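Local coordinates for Alpha/beta hydrolase fold protein (Marinomonas mediterranea, PDB 6CXT) that carries, as the carrier-protein domain of Bmp1, a pyrrole-2-carbonyl group on a phosphopantetheine arm in thiotemplated pyrrole biosynthesis, at residues L41-P54 with F63-L76. Sequence-based numbering, arbitrary orientation.
Sequences LLAHIDQQYGVKIP and FENVATLAALINQL
F63 turns the edge of its ring to L41, whose CD2 lies near the ring plane, 4.1 Å from CE2, while I53 CD1 comes up obliquely to CZ at 4.0 Å. Two residues on, N65 caps helix 66-75, its OD1 accepting from T68 N at 2.7 Å. One turn into that helix, L69 meets L41 and I45 tip to tip; its CG stands anti to the backbone N (chi1 176°), which sends CD2 to within 3.7 Å of L41 CD2. L72 CD2 rests on I53 CG2. I73 splits its branches: CD1 packs on CG1 and CD1 of I45, whereas CG2 touches both Y49 CB and V51 CG2, each at 3.9 Å. L76 follows, its CB 3.7 Å from V51 CG1 and its CD1 3.8 Å from P54 CD. With an alanine at V51, both CG1 and CG2 go, and a gap would probably open where these methyls fill the space against I73 CG2 and L76 CB. This wholly apolar seam joins helix 35-49 and the loop after it to helix 66-75, the 41-49 part of the former crossing the latter at -48° in the all-helical carrier-protein fold, with F8 of helix 7-13 and L33 closing over L41.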
loop_
_atom_site.group_PDB
_atom_site.type_symbol
_atom_site.label_atom_id
_atom_site.label_comp_id
_atom_site.label_asym_id
_atom_site.label_seq_id
_atom_site.Cartn_x
_atom_site.Cartn_y
_atom_site.Cartn_z
ATOM N N LEU A 41 -20.978 2.809 26.968
ATOM C CA LEU A 41 -21.939 3.051 28.066
ATOM C C LEU A 41 -21.182 3.602 29.290
ATOM O O LEU A 41 -21.563 4.636 29.844
ATOM C CB LEU A 41 -22.661 1.745 28.409
ATOM C CG LEU A 41 -23.726 1.843 29.552
ATOM C CD1 LEU A 41 -24.888 2.766 29.175
ATOM C CD2 LEU A 41 -24.249 0.444 29.853
ATOM N N LEU A 42 -20.093 2.944 29.694
ATOM C CA LEU A 42 -19.347 3.420 30.837
ATOM C C LEU A 42 -18.840 4.829 30.642
ATOM O O LEU A 42 -18.771 5.574 31.617
ATOM C CB LEU A 42 -18.190 2.498 31.264
ATOM C CG LEU A 42 -18.552 1.083 31.719
ATOM C CD1 LEU A 42 -17.313 0.312 32.147
ATOM C CD2 LEU A 42 -19.588 1.119 32.852
ATOM N N ALA A 43 -18.477 5.203 29.408
ATOM C CA ALA A 43 -17.968 6.577 29.160
ATOM C C ALA A 43 -19.116 7.576 29.292
ATOM O O ALA A 43 -18.965 8.621 29.927
ATOM C CB ALA A 43 -17.299 6.689 27.765
ATOM N N HIS A 44 -20.265 7.227 28.709
ATOM C CA HIS A 44 -21.481 8.044 28.811
ATOM C C HIS A 44 -21.847 8.283 30.277
ATOM O O HIS A 44 -22.098 9.417 30.672
ATOM C CB HIS A 44 -22.626 7.359 28.093
ATOM C CG HIS A 44 -23.969 7.953 28.393
ATOM N ND1 HIS A 44 -24.732 7.563 29.476
ATOM C CD2 HIS A 44 -24.680 8.915 27.759
ATOM C CE1 HIS A 44 -25.862 8.251 29.487
ATOM N NE2 HIS A 44 -25.859 9.071 28.451
ATOM N N ILE A 45 -21.832 7.212 31.068
ATOM C CA ILE A 45 -22.186 7.275 32.507
ATOM C C ILE A 45 -21.243 8.209 33.228
ATOM O O ILE A 45 -21.683 9.061 34.014
ATOM C CB ILE A 45 -22.249 5.867 33.146
ATOM C CG1 ILE A 45 -23.464 5.130 32.576
ATOM C CG2 ILE A 45 -22.236 5.906 34.687
ATOM C CD1 ILE A 45 -23.487 3.622 32.789
ATOM N N ASP A 46 -19.956 8.096 32.917
ATOM C CA ASP A 46 -18.965 9.018 33.456
ATOM C C ASP A 46 -19.203 10.482 33.062
ATOM O O ASP A 46 -19.094 11.375 33.916
ATOM C CB ASP A 46 -17.546 8.574 33.104
ATOM C CG ASP A 46 -16.485 9.258 33.961
ATOM O OD1 ASP A 46 -16.757 9.621 35.128
ATOM O OD2 ASP A 46 -15.357 9.428 33.479
ATOM N N GLN A 47 -19.561 10.713 31.798
ATOM C CA GLN A 47 -19.766 12.062 31.273
ATOM C C GLN A 47 -21.075 12.662 31.807
ATOM O O GLN A 47 -21.073 13.724 32.425
ATOM C CB GLN A 47 -19.710 12.103 29.727
ATOM C CG GLN A 47 -18.301 12.309 29.137
ATOM C CD GLN A 47 -17.703 11.068 28.429
ATOM O OE1 GLN A 47 -16.762 10.433 28.945
ATOM N NE2 GLN A 47 -18.244 10.719 27.245
ATOM N N GLN A 48 -22.170 11.950 31.577
ATOM C CA GLN A 48 -23.505 12.376 31.929
ATOM C C GLN A 48 -23.804 12.414 33.439
ATOM O O GLN A 48 -24.566 13.264 33.884
ATOM C CB GLN A 48 -24.491 11.480 31.197
ATOM C CG GLN A 48 -25.870 12.058 30.958
ATOM C CD GLN A 48 -25.864 13.370 30.190
ATOM O OE1 GLN A 48 -24.949 13.667 29.413
ATOM N NE2 GLN A 48 -26.904 14.168 30.412
ATOM N N TYR A 49 -23.205 11.531 34.235
ATOM C CA TYR A 49 -23.539 11.457 35.669
ATOM C C TYR A 49 -22.372 11.638 36.636
ATOM O O TYR A 49 -22.592 11.689 37.835
ATOM C CB TYR A 49 -24.327 10.165 36.001
ATOM C CG TYR A 49 -25.425 9.857 34.991
ATOM C CD1 TYR A 49 -26.607 10.620 34.937
ATOM C CD2 TYR A 49 -25.272 8.806 34.069
ATOM C CE1 TYR A 49 -27.595 10.346 33.998
ATOM C CE2 TYR A 49 -26.256 8.527 33.127
ATOM C CZ TYR A 49 -27.416 9.293 33.091
ATOM O OH TYR A 49 -28.385 9.000 32.139
ATOM N N GLY A 50 -21.145 11.747 36.135
ATOM C CA GLY A 50 -19.969 11.891 37.006
ATOM C C GLY A 50 -19.544 10.612 37.733
ATOM O O GLY A 50 -18.656 10.649 38.583
ATOM N N VAL A 51 -20.152 9.475 37.368
ATOM C CA VAL A 51 -19.968 8.201 38.052
ATOM C C VAL A 51 -19.063 7.260 37.223
ATOM O O VAL A 51 -19.340 6.991 36.049
ATOM C CB VAL A 51 -21.356 7.525 38.318
ATOM C CG1 VAL A 51 -21.218 6.093 38.830
ATOM C CG2 VAL A 51 -22.199 8.342 39.292
ATOM N N LYS A 52 -18.021 6.755 37.882
ATOM C CA LYS A 52 -17.081 5.769 37.347
ATOM C C LYS A 52 -17.351 4.447 38.035
ATOM O O LYS A 52 -16.898 4.226 39.164
ATOM C CB LYS A 52 -15.621 6.176 37.625
ATOM C CG LYS A 52 -15.239 7.572 37.151
ATOM C CD LYS A 52 -13.732 7.794 37.108
ATOM C CE LYS A 52 -13.112 7.172 35.859
ATOM N NZ LYS A 52 -11.895 7.902 35.396
ATOM N N ILE A 53 -18.086 3.566 37.357
ATOM C CA ILE A 53 -18.455 2.265 37.918
ATOM C C ILE A 53 -17.270 1.362 38.322
ATOM O O ILE A 53 -16.525 0.898 37.456
ATOM C CB ILE A 53 -19.490 1.546 37.034
ATOM C CG1 ILE A 53 -20.721 2.470 36.905
ATOM C CG2 ILE A 53 -19.828 0.193 37.646
ATOM C CD1 ILE A 53 -21.735 2.113 35.847
ATOM N N PRO A 54 -17.101 1.100 39.646
ATOM C CA PRO A 54 -15.996 0.229 40.107
ATOM C C PRO A 54 -16.102 -1.150 39.467
ATOM O O PRO A 54 -17.221 -1.555 39.089
ATOM C CB PRO A 54 -16.235 0.122 41.621
ATOM C CG PRO A 54 -17.037 1.332 41.960
ATOM C CD PRO A 54 -17.936 1.550 40.781
ATOM N N PHE A 63 -26.516 -4.891 35.608
ATOM C CA PHE A 63 -26.599 -4.596 34.163
ATOM C C PHE A 63 -27.686 -5.376 33.513
ATOM O O PHE A 63 -27.822 -5.427 32.274
ATOM C CB PHE A 63 -25.241 -4.755 33.473
ATOM C CG PHE A 63 -24.278 -3.666 33.837
ATOM C CD1 PHE A 63 -23.574 -3.688 35.059
ATOM C CD2 PHE A 63 -24.117 -2.556 32.982
ATOM C CE1 PHE A 63 -22.699 -2.638 35.412
ATOM C CE2 PHE A 63 -23.264 -1.518 33.336
ATOM C CZ PHE A 63 -22.536 -1.559 34.530
ATOM N N GLU A 64 -28.562 -5.904 34.358
ATOM C CA GLU A 64 -29.669 -6.648 33.819
ATOM C C GLU A 64 -30.502 -5.819 32.856
ATOM O O GLU A 64 -30.879 -6.286 31.755
ATOM C CB GLU A 64 -30.538 -7.196 34.981
ATOM C CG GLU A 64 -31.654 -8.056 34.455
ATOM C CD GLU A 64 -32.578 -8.595 35.525
ATOM O OE1 GLU A 64 -32.448 -8.248 36.734
ATOM O OE2 GLU A 64 -33.442 -9.372 35.101
ATOM N N ASN A 65 -30.812 -4.590 33.242
ATOM C CA ASN A 65 -31.669 -3.755 32.416
ATOM C C ASN A 65 -31.414 -2.324 32.827
ATOM O O ASN A 65 -30.585 -2.069 33.731
ATOM C CB ASN A 65 -33.166 -4.138 32.569
ATOM C CG ASN A 65 -33.624 -4.126 34.042
ATOM O OD1 ASN A 65 -33.333 -3.175 34.785
ATOM N ND2 ASN A 65 -34.305 -5.214 34.470
ATOM N N VAL A 66 -32.107 -1.395 32.149
ATOM C CA VAL A 66 -31.933 0.045 32.414
ATOM C C VAL A 66 -32.312 0.418 33.883
ATOM O O VAL A 66 -31.622 1.211 34.557
ATOM C CB VAL A 66 -32.670 0.899 31.341
ATOM C CG1 VAL A 66 -32.719 2.373 31.712
ATOM C CG2 VAL A 66 -31.966 0.763 29.968
ATOM N N ALA A 67 -33.388 -0.211 34.372
ATOM C CA ALA A 67 -33.864 0.045 35.739
ATOM C C ALA A 67 -32.777 -0.299 36.758
ATOM O O ALA A 67 -32.426 0.552 37.600
ATOM C CB ALA A 67 -35.161 -0.746 35.980
ATOM N N THR A 68 -32.193 -1.507 36.635
ATOM C CA THR A 68 -31.185 -1.970 37.591
ATOM C C THR A 68 -29.904 -1.133 37.461
ATOM O O THR A 68 -29.240 -0.803 38.474
ATOM C CB THR A 68 -30.864 -3.490 37.463
ATOM O OG1 THR A 68 -30.331 -3.797 36.163
ATOM C CG2 THR A 68 -32.145 -4.359 37.689
ATOM N N LEU A 69 -29.565 -0.796 36.206
ATOM C CA LEU A 69 -28.380 0.053 35.947
ATOM C C LEU A 69 -28.589 1.445 36.536
ATOM O O LEU A 69 -27.718 1.938 37.290
ATOM C CB LEU A 69 -28.096 0.140 34.442
ATOM C CG LEU A 69 -26.940 1.091 34.059
ATOM C CD1 LEU A 69 -25.646 0.806 34.819
ATOM C CD2 LEU A 69 -26.770 1.038 32.554
ATOM N N ALA A 70 -29.745 2.060 36.208
ATOM C CA ALA A 70 -30.138 3.329 36.878
ATOM C C ALA A 70 -29.988 3.200 38.424
ATOM O O ALA A 70 -29.342 4.072 39.063
ATOM C CB ALA A 70 -31.534 3.780 36.440
ATOM N N ALA A 71 -30.433 2.054 38.995
ATOM C CA ALA A 71 -30.329 1.852 40.454
ATOM C C ALA A 71 -28.878 1.909 40.930
ATOM O O ALA A 71 -28.582 2.563 41.942
ATOM C CB ALA A 71 -31.029 0.565 40.921
ATOM N N LEU A 72 -27.972 1.243 40.186
ATOM C CA LEU A 72 -26.538 1.292 40.516
ATOM C C LEU A 72 -25.956 2.703 40.455
ATOM O O LEU A 72 -25.183 3.113 41.349
ATOM C CB LEU A 72 -25.705 0.323 39.642
ATOM C CG LEU A 72 -24.174 0.349 39.874
ATOM C CD1 LEU A 72 -23.755 -0.191 41.250
ATOM C CD2 LEU A 72 -23.485 -0.416 38.755
ATOM N N ILE A 73 -26.287 3.435 39.392
ATOM C CA ILE A 73 -25.758 4.805 39.240
ATOM C C ILE A 73 -26.235 5.715 40.387
ATOM O O ILE A 73 -25.471 6.572 40.888
ATOM C CB ILE A 73 -26.111 5.444 37.870
ATOM C CG1 ILE A 73 -25.679 4.528 36.695
ATOM C CG2 ILE A 73 -25.490 6.842 37.746
ATOM C CD1 ILE A 73 -26.394 4.810 35.392
ATOM N N ASN A 74 -27.482 5.512 40.814
ATOM C CA ASN A 74 -28.001 6.250 42.013
ATOM C C ASN A 74 -27.204 5.946 43.249
ATOM O O ASN A 74 -26.722 6.870 43.904
ATOM C CB ASN A 74 -29.503 6.000 42.204
ATOM C CG ASN A 74 -30.317 6.594 41.069
ATOM O OD1 ASN A 74 -29.930 7.628 40.486
ATOM N ND2 ASN A 74 -31.422 5.931 40.711
ATOM N N GLN A 75 -26.973 4.655 43.503
ATOM C CA GLN A 75 -26.233 4.220 44.682
ATOM C C GLN A 75 -24.861 4.862 44.714
ATOM O O GLN A 75 -24.301 5.088 45.782
ATOM C CB GLN A 75 -26.129 2.689 44.712
ATOM C CG GLN A 75 -27.488 2.059 44.963
ATOM C CD GLN A 75 -27.478 0.565 45.003
ATOM O OE1 GLN A 75 -27.223 -0.017 46.047
ATOM N NE2 GLN A 75 -27.815 -0.074 43.875
ATOM N N LEU A 76 -24.342 5.164 43.520
ATOM C CA LEU A 76 -22.980 5.650 43.358
ATOM C C LEU A 76 -22.948 7.145 43.139
ATOM O O LEU A 76 -21.959 7.769 43.503
ATOM C CB LEU A 76 -22.295 4.918 42.191
ATOM C CG LEU A 76 -21.981 3.431 42.372
ATOM C CD1 LEU A 76 -21.539 2.806 41.050
ATOM C CD2 LEU A 76 -20.957 3.173 43.464
#